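PDB 6AF0: Ctr9 protein from Myceliophthora thermophila, which probably binds the RNA polymerase II complex, this chain being the helical, tetratricopeptide-repeat-containing part of a longer protein. Local coordinates for residues Glu83-Ile88 and Asn130-Ile135; Leu94-Ser99 and Gly147-Leu152; Asp848-Lys853 and Ser902-Arg907; Gly886-Ile891 and Asn919-Gln924. All blocks are in the same frame, centred on the assembly; numbering follows the deposited sequence.

Interaction 1 of 4, residues Glu83-Ile88 and Asn130-Ile135; sequences EKLGII and NDASRI
A132 and I88 meet where two roughly antiparallel helices, 82-101 and 118-135, pack closely as consecutive members of the chain. The short axes of 83-88 and 130-135 come within 8.9 Å, with their directions 153° apart, consistent with the small side chain of A132 allowing the approach. The apolar contacts fall into two groups. On one side, I88 turns its CG2 branch over the methyl of A132, 3.5 Å from CG2 to CB, and the same CG2 also touches CB of D131 and the backbone N of A132. On the other, L85 lies between A132 and I135. Its CG stands anti to the backbone N (chi1 165°), and beyond it CD1 rests on the carbonyl oxygen of A132, 3.5 Å away, while CB meets CG2 of I135 at 3.9 Å. CD1 of I135 lies 4.1 Å from CD of K84, the two side chains crossing at about a right angle.

The polar groups lie at the margin. R134 NH1 forms a salt bridge with D131 OD1 at 3.4 Å within its own helix, the oxygen meeting the guanidinium edge in its plane. K84 NZ remains 6.8 Å from D131 OD2 and equally far from R134 NH2.

The links are thus van der Waals contacts, mostly between apolar side chains, with two methyls also on backbone atoms of A132; attraction and repulsion at K84 probably leave little net charge effect.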
loop_
_atom_site.group_PDB
_atom_site.type_symbol
_atom_site.label_atom_id
_atom_site.label_comp_id
_atom_site.label_asym_id
_atom_site.label_seq_id
_atom_site.Cartn_x
_atom_site.Cartn_y
_atom_site.Cartn_z
ATOM N N GLU A 83 15.846 44.968 54.877
ATOM C CA GLU A 83 15.110 43.716 55.056
ATOM C C GLU A 83 13.862 43.708 54.193
ATOM O O GLU A 83 13.315 42.638 53.940
ATOM C CB GLU A 83 14.733 43.494 56.520
ATOM C CG GLU A 83 14.122 42.128 56.879
ATOM C CD GLU A 83 15.100 40.972 56.767
ATOM O OE1 GLU A 83 16.309 41.183 56.967
ATOM O OE2 GLU A 83 14.674 39.836 56.482
ATOM N N LYS A 84 13.405 44.875 53.737
ATOM C CA LYS A 84 12.345 44.892 52.729
ATOM C C LYS A 84 12.806 44.015 51.548
ATOM O O LYS A 84 12.067 43.146 51.063
ATOM C CB LYS A 84 12.036 46.307 52.250
ATOM C CG LYS A 84 10.554 46.606 52.061
ATOM C CD LYS A 84 10.269 47.501 50.859
ATOM C CE LYS A 84 8.770 47.748 50.724
ATOM N NZ LYS A 84 8.440 48.519 49.497
ATOM N N LEU A 85 14.051 44.238 51.123
ATOM C CA LEU A 85 14.701 43.411 50.104
ATOM C C LEU A 85 14.547 41.933 50.415
ATOM O O LEU A 85 14.150 41.150 49.568
ATOM C CB LEU A 85 16.186 43.756 50.019
ATOM C CG LEU A 85 17.055 42.740 49.275
ATOM C CD1 LEU A 85 16.756 42.757 47.783
ATOM C CD2 LEU A 85 18.521 43.027 49.528
ATOM N N GLY A 86 14.892 41.564 51.640
ATOM C CA GLY A 86 14.696 40.193 52.116
ATOM C C GLY A 86 13.287 39.662 51.882
ATOM O O GLY A 86 13.069 38.801 51.050
ATOM N N ILE A 87 12.321 40.186 52.613
ATOM C CA ILE A 87 10.944 39.706 52.499
ATOM C C ILE A 87 10.404 39.739 51.054
ATOM O O ILE A 87 9.705 38.831 50.639
ATOM C CB ILE A 87 9.986 40.402 53.508
ATOM C CG1 ILE A 87 10.132 41.927 53.494
ATOM C CG2 ILE A 87 10.231 39.893 54.922
ATOM C CD1 ILE A 87 9.278 42.625 52.454
ATOM N N ILE A 88 10.752 40.758 50.283
ATOM C CA ILE A 88 10.295 40.841 48.899
ATOM C C ILE A 88 10.865 39.651 48.093
ATOM O O ILE A 88 10.195 39.092 47.236
ATOM C CB ILE A 88 10.665 42.199 48.231
ATOM C CG1 ILE A 88 9.947 43.385 48.895
ATOM C CG2 ILE A 88 10.304 42.201 46.755
ATOM C CD1 ILE A 88 8.479 43.559 48.538
ATOM N N ASN A 130 10.954 42.071 40.498
ATOM C CA ASN A 130 11.320 43.403 40.023
ATOM C C ASN A 130 11.439 44.407 41.167
ATOM O O ASN A 130 12.396 45.174 41.210
ATOM C CB ASN A 130 10.359 43.870 38.941
ATOM C CG ASN A 130 10.671 43.224 37.602
ATOM O OD1 ASN A 130 9.955 42.348 37.133
ATOM N ND2 ASN A 130 11.773 43.632 36.998
ATOM N N ASP A 131 10.512 44.351 42.120
ATOM C CA ASP A 131 10.583 45.210 43.314
ATOM C C ASP A 131 11.889 44.997 44.064
ATOM O O ASP A 131 12.568 45.945 44.421
ATOM C CB ASP A 131 9.416 44.957 44.288
ATOM C CG ASP A 131 8.024 45.061 43.623
ATOM O OD1 ASP A 131 7.865 45.690 42.546
ATOM O OD2 ASP A 131 7.070 44.492 44.199
ATOM N N ALA A 132 12.217 43.740 44.318
ATOM C CA ALA A 132 13.446 43.394 45.023
ATOM C C ALA A 132 14.694 43.780 44.246
ATOM O O ALA A 132 15.655 44.199 44.843
ATOM C CB ALA A 132 13.473 41.911 45.344
ATOM N N SER A 133 14.690 43.629 42.925
ATOM C CA SER A 133 15.885 43.962 42.103
ATOM C C SER A 133 16.113 45.477 41.968
ATOM O O SER A 133 17.253 45.932 41.834
ATOM C CB SER A 133 15.825 43.304 40.712
ATOM O OG SER A 133 14.555 43.462 40.117
ATOM N N ARG A 134 15.018 46.240 42.000
ATOM C CA ARG A 134 15.084 47.701 42.084
ATOM C C ARG A 134 15.766 48.139 43.376
ATOM O O ARG A 134 16.445 49.162 43.405
ATOM C CB ARG A 134 13.684 48.326 41.982
ATOM C CG ARG A 134 13.063 48.215 40.585
ATOM C CD ARG A 134 11.614 48.689 40.523
ATOM N NE ARG A 134 11.356 49.726 41.515
ATOM C CZ ARG A 134 10.428 49.668 42.471
ATOM N NH1 ARG A 134 9.615 48.616 42.577
ATOM N NH2 ARG A 134 10.294 50.688 43.322
ATOM N N ILE A 135 15.584 47.362 44.438
ATOM C CA ILE A 135 16.277 47.600 45.695
ATOM C C ILE A 135 17.711 47.126 45.550
ATOM O O ILE A 135 18.620 47.909 45.767
ATOM C CB ILE A 135 15.616 46.890 46.890
ATOM C CG1 ILE A 135 14.145 47.319 47.010
ATOM C CG2 ILE A 135 16.417 47.159 48.150
ATOM C CD1 ILE A 135 13.448 46.932 48.304
#

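Interaction 2 of 4, residues Leu94-Ser99 and Gly147-Leu152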
loop_
_atom_site.group_PDB
_atom_site.type_symbol
_atom_site.label_atom_id
_atom_site.label_comp_id
_atom_site.label_asym_id
_atom_site.label_seq_id
_atom_site.Cartn_x
_atom_site.Cartn_y
_atom_site.Cartn_z
ATOM N N LEU A 94 8.147 32.355 47.227
ATOM C CA LEU A 94 6.857 31.784 47.583
ATOM C C LEU A 94 5.863 31.821 46.410
ATOM O O LEU A 94 4.998 30.972 46.315
ATOM C CB LEU A 94 6.265 32.539 48.758
ATOM C CG LEU A 94 6.954 32.291 50.087
ATOM C CD1 LEU A 94 6.745 33.473 51.030
ATOM C CD2 LEU A 94 6.441 31.001 50.695
ATOM N N TYR A 95 5.966 32.828 45.550
ATOM C CA TYR A 95 5.129 32.905 44.350
ATOM C C TYR A 95 5.548 31.865 43.341
ATOM O O TYR A 95 4.746 31.458 42.506
ATOM C CB TYR A 95 5.183 34.293 43.683
ATOM C CG TYR A 95 4.231 35.319 44.265
ATOM C CD1 TYR A 95 3.018 34.930 44.813
ATOM C CD2 TYR A 95 4.527 36.677 44.241
ATOM C CE1 TYR A 95 2.138 35.848 45.344
ATOM C CE2 TYR A 95 3.642 37.605 44.772
ATOM C CZ TYR A 95 2.441 37.176 45.324
ATOM O OH TYR A 95 1.494 38.020 45.875
ATOM N N LEU A 96 6.817 31.467 43.394
ATOM C CA LEU A 96 7.285 30.337 42.603
ATOM C C LEU A 96 6.705 29.041 43.176
ATOM O O LEU A 96 6.161 28.234 42.424
ATOM C CB LEU A 96 8.810 30.299 42.510
ATOM C CG LEU A 96 9.409 31.504 41.795
ATOM C CD1 LEU A 96 10.924 31.425 41.761
ATOM C CD2 LEU A 96 8.883 31.649 40.378
ATOM N N TRP A 97 6.771 28.857 44.492
ATOM C CA TRP A 97 6.127 27.693 45.093
ATOM C C TRP A 97 4.678 27.598 44.615
ATOM O O TRP A 97 4.321 26.669 43.881
ATOM C CB TRP A 97 6.192 27.738 46.612
ATOM C CG TRP A 97 5.516 26.609 47.293
ATOM C CD1 TRP A 97 4.209 26.212 47.162
ATOM C CD2 TRP A 97 6.093 25.755 48.264
ATOM N NE1 TRP A 97 3.953 25.141 47.980
ATOM C CE2 TRP A 97 5.096 24.841 48.671
ATOM C CE3 TRP A 97 7.362 25.662 48.825
ATOM C CZ2 TRP A 97 5.334 23.841 49.620
ATOM C CZ3 TRP A 97 7.602 24.664 49.773
ATOM C CH2 TRP A 97 6.591 23.767 50.159
ATOM N N LYS A 98 3.855 28.568 44.999
ATOM C CA LYS A 98 2.441 28.576 44.629
ATOM C C LYS A 98 2.290 28.307 43.156
ATOM O O LYS A 98 1.391 27.598 42.759
ATOM C CB LYS A 98 1.750 29.903 44.999
ATOM C CG LYS A 98 1.391 30.028 46.481
ATOM C CD LYS A 98 0.456 28.928 46.998
ATOM C CE LYS A 98 -0.909 28.965 46.309
ATOM N NZ LYS A 98 -1.759 27.773 46.590
ATOM N N SER A 99 3.187 28.867 42.357
ATOM C CA SER A 99 3.226 28.589 40.918
ATOM C C SER A 99 3.285 27.107 40.633
ATOM O O SER A 99 2.541 26.611 39.771
ATOM C CB SER A 99 4.435 29.264 40.262
ATOM O OG SER A 99 4.875 28.563 39.112
ATOM N N GLY A 147 16.612 32.878 37.074
ATOM C CA GLY A 147 16.786 31.622 36.383
ATOM C C GLY A 147 15.518 30.800 36.491
ATOM O O GLY A 147 14.893 30.448 35.474
ATOM N N VAL A 148 15.124 30.534 37.731
ATOM C CA VAL A 148 14.043 29.602 37.979
ATOM C C VAL A 148 12.790 30.082 37.268
ATOM O O VAL A 148 12.122 29.317 36.576
ATOM C CB VAL A 148 13.789 29.428 39.471
ATOM C CG1 VAL A 148 12.582 28.551 39.703
ATOM C CG2 VAL A 148 15.000 28.805 40.118
ATOM N N LEU A 149 12.500 31.362 37.429
ATOM C CA LEU A 149 11.314 31.951 36.851
ATOM C C LEU A 149 11.337 31.709 35.371
ATOM O O LEU A 149 10.379 31.238 34.784
ATOM C CB LEU A 149 11.286 33.458 37.113
ATOM C CG LEU A 149 10.067 34.245 36.619
ATOM C CD1 LEU A 149 8.926 34.129 37.605
ATOM C CD2 LEU A 149 10.446 35.701 36.432
ATOM N N ILE A 150 12.454 32.027 34.761
ATOM C CA ILE A 150 12.536 31.943 33.329
ATOM C C ILE A 150 12.262 30.504 32.901
ATOM O O ILE A 150 11.502 30.268 31.957
ATOM C CB ILE A 150 13.886 32.482 32.812
ATOM C CG1 ILE A 150 14.015 33.985 33.137
ATOM C CG2 ILE A 150 14.010 32.276 31.302
ATOM C CD1 ILE A 150 15.351 34.587 32.776
ATOM N N LEU A 151 12.838 29.544 33.613
ATOM C CA LEU A 151 12.564 28.124 33.333
ATOM C C LEU A 151 11.075 27.790 33.406
ATOM O O LEU A 151 10.489 27.270 32.458
ATOM C CB LEU A 151 13.302 27.212 34.319
ATOM C CG LEU A 151 14.826 27.020 34.171
ATOM C CD1 LEU A 151 15.305 26.102 35.280
ATOM C CD2 LEU A 151 15.263 26.493 32.806
ATOM N N LEU A 152 10.465 28.092 34.538
ATOM C CA LEU A 152 9.043 27.870 34.712
ATOM C C LEU A 152 8.157 28.541 33.654
ATOM O O LEU A 152 7.109 28.017 33.295
ATOM C CB LEU A 152 8.617 28.357 36.083
ATOM C CG LEU A 152 9.261 27.691 37.292
ATOM C CD1 LEU A 152 8.812 28.408 38.536
ATOM C CD2 LEU A 152 8.849 26.250 37.403
#
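L96 gives up the most surface here, reaching from helix 82-101 across to V148, L149 and L152 of helix 140-155. Its CG is anti to the carbonyl carbon (chi1 -63°), and the two methyls beyond it divide the work. CD1 lies against CG1 of V148 at 3.9 Å, whereas CD2 touches both CD1 of L149 and CD1 of L152, each 3.7 Å away.

L152 has the next largest share. Its CD1 is used twice, against that methyl of L96 and against OG of S99, 4.0 Å distant, a van der Waals approach beside a hydroxyl. L149 completes the set, its side chain crossing that of L96 at about a right angle. A single leucine is thus received by residues from successive turns of the facing helix.

The two segments run nearly parallel, 24° apart, with axes no closer than 11.0 Å, a spacing bridged by side chains alone. V148 and L152 also touch acidic side chains of another protein chain. Within this chain the layer is closed on several fronts: S99 and Y95 also touch helix 118-135, which links the two in sequence, L94 and W97 pack on helix 63-76, and I150 and L151 face helix 168-188.

Interaction 3 of 4, residues Asp848-Lys853 and Ser902-Arg907; sequences DQLHFK and SPPYPR
L850, in the first turn of helix 850-869, offers its side chain to P903 and P904 in the loop ahead of helix 907-934, a worked case of a helix start packed on a proline-rich connection. From CA, its CB heads toward the loop. The next atom, CG, lies 4.0 Å from CD of P904, and the branch CD2 carries most of the contact: it rests 3.5 Å from that same CD and 3.4 Å from CA of P903. CD2 thus meets the loop backbone as well as the P904 ring, and the leucine side chain crosses that ring at about a right angle.

P904 also touches the next residue of the helix, its CG lying 4.1 Å from CA of H851. H851 and P904 both pack in addition on apolar side chains of another protein chain, and Y905 OH hydrogen-bonds to the backbone of another protein chain, which places this loop at a subunit interface.

Q849 stands at the N-cap of helix 850-869, and P906 holds the same position before helix 907-934. The loop between helices 877-899 and 907-934 therefore packs on the opening turn of helix 850-869 in a protein of helical repeats; a predicted tetratricopeptide repeat, 816-849, overlaps the start of segment 848-853.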
loop_
_atom_site.group_PDB
_atom_site.type_symbol
_atom_site.label_atom_id
_atom_site.label_comp_id
_atom_site.label_asym_id
_atom_site.label_seq_id
_atom_site.Cartn_x
_atom_site.Cartn_y
_atom_site.Cartn_z
ATOM N N ASP A 848 -8.559 -34.748 -56.986
ATOM C CA ASP A 848 -9.572 -34.314 -57.938
ATOM C C ASP A 848 -9.211 -32.974 -58.583
ATOM O O ASP A 848 -9.459 -32.775 -59.773
ATOM C CB ASP A 848 -10.987 -34.239 -57.296
ATOM C CG ASP A 848 -10.977 -33.979 -55.769
ATOM O OD1 ASP A 848 -9.902 -33.921 -55.129
ATOM O OD2 ASP A 848 -12.080 -33.838 -55.198
ATOM N N GLN A 849 -8.617 -32.081 -57.792
ATOM C CA GLN A 849 -8.552 -30.656 -58.124
ATOM C C GLN A 849 -7.687 -30.294 -59.313
ATOM O O GLN A 849 -6.489 -30.578 -59.342
ATOM C CB GLN A 849 -8.100 -29.849 -56.908
ATOM C CG GLN A 849 -9.230 -29.564 -55.936
ATOM C CD GLN A 849 -10.483 -29.008 -56.618
ATOM O OE1 GLN A 849 -11.255 -29.749 -57.250
ATOM N NE2 GLN A 849 -10.702 -27.702 -56.472
ATOM N N LEU A 850 -8.302 -29.599 -60.258
ATOM C CA LEU A 850 -7.681 -29.374 -61.546
ATOM C C LEU A 850 -6.393 -28.602 -61.438
ATOM O O LEU A 850 -5.378 -28.983 -62.013
ATOM C CB LEU A 850 -8.629 -28.612 -62.473
ATOM C CG LEU A 850 -8.554 -29.004 -63.950
ATOM C CD1 LEU A 850 -8.791 -30.495 -64.150
ATOM C CD2 LEU A 850 -9.591 -28.216 -64.726
ATOM N N HIS A 851 -6.445 -27.506 -60.712
ATOM C CA HIS A 851 -5.309 -26.609 -60.658
ATOM C C HIS A 851 -4.164 -27.253 -59.934
ATOM O O HIS A 851 -3.016 -27.067 -60.323
ATOM C CB HIS A 851 -5.656 -25.297 -59.973
ATOM C CG HIS A 851 -6.795 -25.415 -59.022
ATOM N ND1 HIS A 851 -6.626 -25.466 -57.661
ATOM C CD2 HIS A 851 -8.123 -25.531 -59.242
ATOM C CE1 HIS A 851 -7.804 -25.603 -57.078
ATOM N NE2 HIS A 851 -8.728 -25.645 -58.018
ATOM N N PHE A 852 -4.441 -28.022 -58.894
ATOM C CA PHE A 852 -3.336 -28.479 -58.058
ATOM C C PHE A 852 -2.432 -29.342 -58.919
ATOM O O PHE A 852 -1.204 -29.324 -58.771
ATOM C CB PHE A 852 -3.844 -29.250 -56.854
ATOM C CG PHE A 852 -4.553 -28.388 -55.865
ATOM C CD1 PHE A 852 -5.135 -27.212 -56.264
ATOM C CD2 PHE A 852 -4.643 -28.745 -54.539
ATOM C CE1 PHE A 852 -5.789 -26.400 -55.359
ATOM C CE2 PHE A 852 -5.301 -27.936 -53.640
ATOM C CZ PHE A 852 -5.878 -26.764 -54.049
ATOM N N LYS A 853 -3.079 -30.081 -59.820
ATOM C CA LYS A 853 -2.416 -30.862 -60.848
ATOM C C LYS A 853 -1.620 -29.980 -61.814
ATOM O O LYS A 853 -0.452 -30.256 -62.096
ATOM C CB LYS A 853 -3.447 -31.694 -61.618
ATOM C CG LYS A 853 -3.873 -32.983 -60.916
ATOM C CD LYS A 853 -4.197 -34.068 -61.942
ATOM C CE LYS A 853 -5.312 -35.002 -61.488
ATOM N NZ LYS A 853 -6.310 -35.199 -62.579
ATOM N N SER A 902 -13.827 -27.364 -67.875
ATOM C CA SER A 902 -13.571 -26.341 -66.845
ATOM C C SER A 902 -12.083 -26.205 -66.477
ATOM O O SER A 902 -11.723 -26.293 -65.296
ATOM C CB SER A 902 -14.385 -26.622 -65.571
ATOM O OG SER A 902 -13.802 -27.677 -64.808
ATOM N N PRO A 903 -11.217 -25.962 -67.478
ATOM C CA PRO A 903 -9.794 -25.868 -67.205
ATOM C C PRO A 903 -9.411 -24.516 -66.583
ATOM O O PRO A 903 -10.044 -23.503 -66.890
ATOM C CB PRO A 903 -9.184 -26.013 -68.590
ATOM C CG PRO A 903 -10.174 -25.318 -69.472
ATOM C CD PRO A 903 -11.517 -25.657 -68.890
ATOM N N PRO A 904 -8.362 -24.491 -65.739
ATOM C CA PRO A 904 -7.953 -23.270 -65.037
ATOM C C PRO A 904 -7.583 -22.137 -65.970
ATOM O O PRO A 904 -7.859 -20.972 -65.681
ATOM C CB PRO A 904 -6.699 -23.704 -64.276
ATOM C CG PRO A 904 -6.773 -25.182 -64.212
ATOM C CD PRO A 904 -7.382 -25.567 -65.518
ATOM N N TYR A 905 -6.906 -22.491 -67.053
ATOM C CA TYR A 905 -6.688 -21.587 -68.170
ATOM C C TYR A 905 -7.375 -22.190 -69.404
ATOM O O TYR A 905 -7.783 -23.343 -69.361
ATOM C CB TYR A 905 -5.195 -21.437 -68.411
ATOM C CG TYR A 905 -4.375 -20.940 -67.230
ATOM C CD1 TYR A 905 -4.101 -19.581 -67.067
ATOM C CD2 TYR A 905 -3.807 -21.833 -66.330
ATOM C CE1 TYR A 905 -3.309 -19.130 -66.026
ATOM C CE2 TYR A 905 -3.022 -21.389 -65.280
ATOM C CZ TYR A 905 -2.783 -20.041 -65.131
ATOM O OH TYR A 905 -2.000 -19.641 -64.088
ATOM N N PRO A 906 -7.518 -21.421 -70.496
ATOM C CA PRO A 906 -8.075 -21.962 -71.755
ATOM C C PRO A 906 -7.344 -23.204 -72.236
ATOM O O PRO A 906 -6.118 -23.221 -72.222
ATOM C CB PRO A 906 -7.856 -20.829 -72.755
ATOM C CG PRO A 906 -7.863 -19.589 -71.926
ATOM C CD PRO A 906 -7.413 -19.953 -70.530
ATOM N N ARG A 907 -8.079 -24.220 -72.675
ATOM C CA ARG A 907 -7.463 -25.519 -72.991
ATOM C C ARG A 907 -6.366 -25.422 -74.061
ATOM O O ARG A 907 -5.365 -26.140 -73.993
ATOM C CB ARG A 907 -8.519 -26.565 -73.394
ATOM C CG ARG A 907 -8.982 -26.498 -74.845
ATOM C CD ARG A 907 -9.225 -27.881 -75.420
ATOM N NE ARG A 907 -9.066 -27.863 -76.875
ATOM C CZ ARG A 907 -8.269 -28.670 -77.579
ATOM N NH1 ARG A 907 -7.531 -29.613 -76.987
ATOM N NH2 ARG A 907 -8.214 -28.538 -78.900
#

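Interaction 4 of 4, residues Gly886-Ile891 and Asn919-Gln924; sequences GLEEAI and NTQRKQ
L887 pushes its CD2 methyl between T920, Q921 and Q924, overlapping one turn of the opposing helix, while E888 beside it makes the polar half of the contact. CG of L887 is anti to the backbone N (chi1 -176°). Beyond it, CD2 lies 3.6 Å from the backbone N of Q921 and 3.4 Å from OE1 of Q924. The same methyl approaches OG1 of T920 at 3.6 Å, a hydroxyl that is already hydrogen-bonded to the carbonyl of M916 in its own helix. The leucine methyl thus meets polar atoms by van der Waals contact, with T920 and Q924 both running obliquely across the side chain.

E888 and Q921 supply the bond between the helices. Q921 is extended beyond CG, E888 is bent at chi2, and the two chains cross at about a right angle. NE2 of Q921 donates to the syn side of OE2 of E888 at 2.6 Å, a bent bond with an N-H...O angle of 133°. Although the amide and carboxylate planes are almost parallel, the donor sits somewhat out of the carboxylate plane, and the oxygen is likewise tilted from that of the amide. This bond joins partly exposed residues beside the buried leucine.

Q924 also touches A864 of helix 850-869, so a third helix adjoins the pair. Segments 886-891 and 919-924 run antiparallel at 172°, their axes 10.7 Å apart at closest approach. Their parent helices, 877-899 and 907-934, are consecutive and form an alpha-helical hairpin resembling the helix pairs of tetratricopeptide repeats.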
loop_
_atom_site.group_PDB
_atom_site.type_symbol
_atom_site.label_atom_id
_atom_site.label_comp_id
_atom_site.label_asym_id
_atom_site.label_seq_id
_atom_site.Cartn_x
_atom_site.Cartn_y
_atom_site.Cartn_z
ATOM N N GLY A 886 10.139 -36.162 -64.255
ATOM C CA GLY A 886 9.148 -35.135 -63.902
ATOM C C GLY A 886 8.494 -34.505 -65.120
ATOM O O GLY A 886 7.291 -34.285 -65.149
ATOM N N LEU A 887 9.284 -34.231 -66.148
ATOM C CA LEU A 887 8.751 -33.636 -67.359
ATOM C C LEU A 887 7.767 -34.558 -68.034
ATOM O O LEU A 887 6.781 -34.101 -68.584
ATOM C CB LEU A 887 9.858 -33.264 -68.334
ATOM C CG LEU A 887 9.356 -32.546 -69.595
ATOM C CD1 LEU A 887 8.663 -31.240 -69.246
ATOM C CD2 LEU A 887 10.486 -32.255 -70.572
ATOM N N GLU A 888 8.037 -35.858 -68.018
ATOM C CA GLU A 888 7.105 -36.790 -68.632
ATOM C C GLU A 888 5.811 -36.708 -67.866
ATOM O O GLU A 888 4.750 -36.520 -68.442
ATOM C CB GLU A 888 7.654 -38.220 -68.662
ATOM C CG GLU A 888 8.752 -38.470 -69.708
ATOM C CD GLU A 888 8.547 -37.764 -71.065
ATOM O OE1 GLU A 888 7.504 -37.973 -71.738
ATOM O OE2 GLU A 888 9.456 -37.002 -71.478
ATOM N N GLU A 889 5.922 -36.787 -66.550
ATOM C CA GLU A 889 4.757 -36.751 -65.688
ATOM C C GLU A 889 3.934 -35.555 -66.110
ATOM O O GLU A 889 2.757 -35.703 -66.414
ATOM C CB GLU A 889 5.180 -36.668 -64.212
ATOM C CG GLU A 889 4.124 -37.073 -63.175
ATOM C CD GLU A 889 4.742 -37.382 -61.802
ATOM O OE1 GLU A 889 5.942 -37.780 -61.728
ATOM O OE2 GLU A 889 4.028 -37.228 -60.786
ATOM N N ALA A 890 4.593 -34.397 -66.185
ATOM C CA ALA A 890 3.961 -33.115 -66.509
ATOM C C ALA A 890 3.197 -33.168 -67.810
ATOM O O ALA A 890 2.031 -32.810 -67.853
ATOM C CB ALA A 890 5.003 -32.027 -66.583
ATOM N N ILE A 891 3.839 -33.636 -68.871
ATOM C CA ILE A 891 3.155 -33.738 -70.178
ATOM C C ILE A 891 1.834 -34.518 -70.035
ATOM O O ILE A 891 0.814 -34.120 -70.599
ATOM C CB ILE A 891 4.041 -34.335 -71.315
ATOM C CG1 ILE A 891 4.419 -35.794 -71.044
ATOM C CG2 ILE A 891 5.312 -33.521 -71.531
ATOM C CD1 ILE A 891 3.590 -36.810 -71.805
ATOM N N ASN A 919 9.612 -30.164 -77.221
ATOM C CA ASN A 919 10.947 -29.678 -77.555
ATOM C C ASN A 919 11.827 -29.469 -76.291
ATOM O O ASN A 919 13.048 -29.473 -76.378
ATOM C CB ASN A 919 10.875 -28.440 -78.468
ATOM C CG ASN A 919 10.720 -27.141 -77.705
ATOM O OD1 ASN A 919 10.725 -27.125 -76.484
ATOM N ND2 ASN A 919 10.592 -26.039 -78.437
ATOM N N THR A 920 11.214 -29.309 -75.121
ATOM C CA THR A 920 11.969 -29.328 -73.857
ATOM C C THR A 920 12.425 -30.784 -73.557
ATOM O O THR A 920 13.493 -31.034 -72.979
ATOM C CB THR A 920 11.148 -28.768 -72.650
ATOM O OG1 THR A 920 9.851 -29.366 -72.626
ATOM C CG2 THR A 920 10.973 -27.244 -72.687
ATOM N N GLN A 921 11.584 -31.739 -73.935
ATOM C CA GLN A 921 11.923 -33.168 -73.887
ATOM C C GLN A 921 13.243 -33.437 -74.600
ATOM O O GLN A 921 14.083 -34.173 -74.098
ATOM C CB GLN A 921 10.789 -33.974 -74.547
ATOM C CG GLN A 921 10.858 -35.494 -74.488
ATOM C CD GLN A 921 9.508 -36.140 -74.863
ATOM O OE1 GLN A 921 8.874 -35.780 -75.864
ATOM N NE2 GLN A 921 9.058 -37.087 -74.046
ATOM N N ARG A 922 13.410 -32.828 -75.772
ATOM C CA ARG A 922 14.596 -33.049 -76.597
ATOM C C ARG A 922 15.800 -32.264 -76.097
ATOM O O ARG A 922 16.911 -32.784 -76.100
ATOM C CB ARG A 922 14.295 -32.782 -78.088
ATOM C CG ARG A 922 13.343 -33.823 -78.711
ATOM C CD ARG A 922 13.829 -35.273 -78.527
ATOM N NE ARG A 922 12.979 -36.296 -79.157
ATOM C CZ ARG A 922 12.383 -37.314 -78.526
ATOM N NH1 ARG A 922 12.518 -37.493 -77.210
ATOM N NH2 ARG A 922 11.641 -38.177 -79.224
ATOM N N LYS A 923 15.572 -31.030 -75.642
ATOM C CA LYS A 923 16.607 -30.219 -74.948
ATOM C C LYS A 923 17.270 -31.024 -73.840
ATOM O O LYS A 923 18.490 -31.070 -73.698
ATOM C CB LYS A 923 15.991 -28.973 -74.302
ATOM C CG LYS A 923 15.522 -27.887 -75.258
ATOM C CD LYS A 923 14.837 -26.755 -74.503
ATOM C CE LYS A 923 14.033 -25.876 -75.451
ATOM N NZ LYS A 923 13.045 -24.993 -74.761
ATOM N N GLN A 924 16.423 -31.647 -73.042
ATOM C CA GLN A 924 16.863 -32.468 -71.924
ATOM C C GLN A 924 17.525 -33.775 -72.324
ATOM O O GLN A 924 18.429 -34.256 -71.643
ATOM C CB GLN A 924 15.682 -32.789 -71.021
ATOM C CG GLN A 924 15.619 -31.947 -69.766
ATOM C CD GLN A 924 14.338 -32.207 -69.019
ATOM O OE1 GLN A 924 13.569 -33.120 -69.356
ATOM N NE2 GLN A 924 14.095 -31.414 -67.998
#

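In the fold
The four contacts form two pairs near opposite ends of an elongated helical chain. Interactions 1 and 2 share helix 82-101, which meets helix 118-135 near its start and helix 140-155 further along; their centres are 16 Å apart and their segments alternate in sequence. Interactions 3 and 4 repeat this interleaving near the C-terminal end, with centres 20 Å apart and nearest atoms about 7 Å apart: helix 850-869 meets the loop that joins the two helices paired in interaction 4. Between the groups, interactions 1 and 4 lie 141 Å apart from centre to centre. In both groups, elements close in sequence pack locally, and nothing in one group touches the other.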